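Local coordinates for protein endo-beta-1,4-glucanase (PDB 2JEN) that hydrolyses beta-1,4-glucan chains, including the xyloglucan of plant cell walls, as a family 12 glycoside hydrolase, at residues Y40-N43 against K44-Y47. The protein carries 1 engineered substitution. Numbering follows the deposited sequence.
Sequences YFKN and KKYY. With SO4 (sulfate ion), chain H; SO4 (sulfate ion), chain B.
Tyr40 and Tyr47 form an antiparallel non-hydrogen-bonded pair in a beta hairpin at the margin of the family 12 beta fold. A type I' turn from Lys42 to Lys45 joins its strands, closed by Lys45 N donating to Lys42 O at 3.0 Å. A classic bulge follows, in which Lys45 and Tyr46 both face Phe41; there Phe41 N reaches Tyr46 O at 3.0 Å, while the return bond from Tyr46 N to Phe41 O is weak. Lys44 traverses the Tyr40 side chain: CB lies against the Asn43 carbonyl, CG approaches Tyr40 CB, CD nears the sulfate of chain B, and CE sits over the ring centre, 3.7 Å from the centroid. A bend at chi3 (73°) brings CE over the ring, and NZ stands farther out above the same face, 9° off the normal, in a cation-pi contact while donating to O2 of that sulfate at 2.7 Å. Tyr47 CB covers the opposite face of Tyr40. On the other face of the hairpin, which packs against Ile92 and His67, Tyr46 CB lies over the Phe41 ring, 3.9 Å from its centroid, with the two ring planes at 46°. An alanine in place of Phe41 would probably leave Tyr46 CB and CD2 without the ring they pack on and open a gap beside Ile92. Tyr46 OH bonds to Asp257, and one water links Lys44 NZ (3.1 Å) to Tyr40 OH.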
loop_
_atom_site.group_PDB
_atom_site.type_symbol
_atom_site.label_atom_id
_atom_site.label_comp_id
_atom_site.label_asym_id
_atom_site.label_seq_id
_atom_site.Cartn_x
_atom_site.Cartn_y
_atom_site.Cartn_z
ATOM N N TYR A 40 -7.646 -7.205 20.610
ATOM C CA TYR A 40 -8.138 -7.946 21.765
ATOM C C TYR A 40 -9.288 -8.846 21.354
ATOM O O TYR A 40 -10.071 -8.536 20.440
ATOM C CB TYR A 40 -8.624 -6.982 22.845
ATOM C CG TYR A 40 -7.517 -6.171 23.480
ATOM C CD1 TYR A 40 -7.129 -4.966 22.939
ATOM C CD2 TYR A 40 -6.820 -6.644 24.591
ATOM C CE1 TYR A 40 -6.115 -4.212 23.480
ATOM C CE2 TYR A 40 -5.779 -5.892 25.147
ATOM C CZ TYR A 40 -5.432 -4.683 24.583
ATOM O OH TYR A 40 -4.411 -3.931 25.126
ATOM N N PHE A 41 -9.458 -9.952 22.073
ATOM C CA PHE A 41 -10.606 -10.828 21.862
ATOM C C PHE A 41 -10.875 -11.619 23.117
ATOM O O PHE A 41 -10.097 -11.569 24.072
ATOM C CB PHE A 41 -10.460 -11.696 20.613
ATOM C CG PHE A 41 -9.339 -12.707 20.649
ATOM C CD1 PHE A 41 -8.023 -12.351 20.422
ATOM C CD2 PHE A 41 -9.608 -14.041 20.862
ATOM C CE1 PHE A 41 -7.040 -13.298 20.419
ATOM C CE2 PHE A 41 -8.601 -14.998 20.843
ATOM C CZ PHE A 41 -7.336 -14.627 20.651
ATOM N N LYS A 42 -12.051 -12.252 23.161
ATOM C CA LYS A 42 -12.488 -13.014 24.342
ATOM C C LYS A 42 -12.552 -12.137 25.583
ATOM O O LYS A 42 -11.921 -12.422 26.609
ATOM C CB LYS A 42 -11.594 -14.242 24.578
ATOM C CG LYS A 42 -12.202 -15.325 25.476
ATOM C CD LYS A 42 -13.226 -16.167 24.651
ATOM C CE LYS A 42 -12.509 -17.213 23.731
ATOM N NZ LYS A 42 -13.312 -17.726 22.541
ATOM N N ASN A 43 -13.325 -11.048 25.516
ATOM C CA ASN A 43 -13.475 -10.130 26.638
ATOM C C ASN A 43 -12.127 -9.636 27.153
ATOM O O ASN A 43 -11.907 -9.473 28.350
ATOM C CB ASN A 43 -14.312 -10.790 27.754
ATOM C CG ASN A 43 -14.822 -9.804 28.790
ATOM O OD1 ASN A 43 -15.018 -10.178 29.960
ATOM N ND2 ASN A 43 -15.022 -8.554 28.396
ATOM N N LYS A 44 -11.231 -9.348 26.205
ATOM C CA LYS A 44 -9.892 -8.846 26.470
ATOM C C LYS A 44 -9.019 -9.802 27.307
ATOM O O LYS A 44 -8.001 -9.381 27.823
ATOM C CB LYS A 44 -9.854 -7.433 27.036
ATOM C CG LYS A 44 -10.515 -6.376 26.180
ATOM C CD LYS A 44 -10.375 -4.985 26.727
ATOM C CE LYS A 44 -8.994 -4.383 26.591
ATOM N NZ LYS A 44 -8.868 -2.981 27.118
ATOM N N LYS A 45 -9.360 -11.082 27.331
ATOM C CA LYS A 45 -8.483 -12.089 27.962
ATOM C C LYS A 45 -7.221 -12.298 27.136
ATOM O O LYS A 45 -6.170 -12.617 27.673
ATOM C CB LYS A 45 -9.227 -13.423 28.075
ATOM C CG LYS A 45 -8.484 -14.501 28.860
ATOM C CD LYS A 45 -9.273 -15.810 28.830
ATOM C CE LYS A 45 -8.440 -16.948 29.415
ATOM N NZ LYS A 45 -9.121 -18.275 29.381
ATOM N N TYR A 46 -7.341 -12.099 25.836
ATOM C CA TYR A 46 -6.211 -12.276 24.915
ATOM C C TYR A 46 -6.081 -11.074 24.031
ATOM O O TYR A 46 -7.044 -10.340 23.800
ATOM C CB TYR A 46 -6.449 -13.478 24.005
ATOM C CG TYR A 46 -6.877 -14.764 24.676
ATOM C CD1 TYR A 46 -6.112 -15.372 25.664
ATOM C CD2 TYR A 46 -8.039 -15.396 24.289
ATOM C CE1 TYR A 46 -6.514 -16.586 26.233
ATOM C CE2 TYR A 46 -8.443 -16.575 24.850
ATOM C CZ TYR A 46 -7.674 -17.169 25.816
ATOM O OH TYR A 46 -8.082 -18.371 26.378
ATOM N N TYR A 47 -4.900 -10.919 23.448
ATOM C CA TYR A 47 -4.777 -10.057 22.248
ATOM C C TYR A 47 -3.795 -10.627 21.295
ATOM O O TYR A 47 -2.801 -11.240 21.679
ATOM C CB TYR A 47 -4.407 -8.604 22.595
ATOM C CG TYR A 47 -3.178 -8.407 23.465
ATOM C CD1 TYR A 47 -3.271 -8.424 24.847
ATOM C CD2 TYR A 47 -1.921 -8.154 22.900
ATOM C CE1 TYR A 47 -2.145 -8.199 25.624
ATOM C CE2 TYR A 47 -0.807 -7.914 23.711
ATOM C CZ TYR A 47 -0.925 -7.968 25.066
ATOM O OH TYR A 47 0.175 -7.695 25.858
HETATM S S SO4 H . -16.135 -11.138 23.439
HETATM O O1 SO4 H . -15.717 -12.510 23.771
HETATM O O2 SO4 H . -16.637 -11.078 22.062
HETATM O O3 SO4 H . -17.231 -10.784 24.345
HETATM O O4 SO4 H . -15.098 -10.153 23.543
HETATM S S SO4 B . -12.444 -1.843 27.848
HETATM O O1 SO4 B . -13.224 -0.636 28.166
HETATM O O2 SO4 B . -11.040 -1.494 27.606
HETATM O O3 SO4 B . -12.505 -2.724 29.018
HETATM O O4 SO4 B . -12.895 -2.562 26.692
HETATM O O HOH W 1 -5.885 -3.083 27.949
#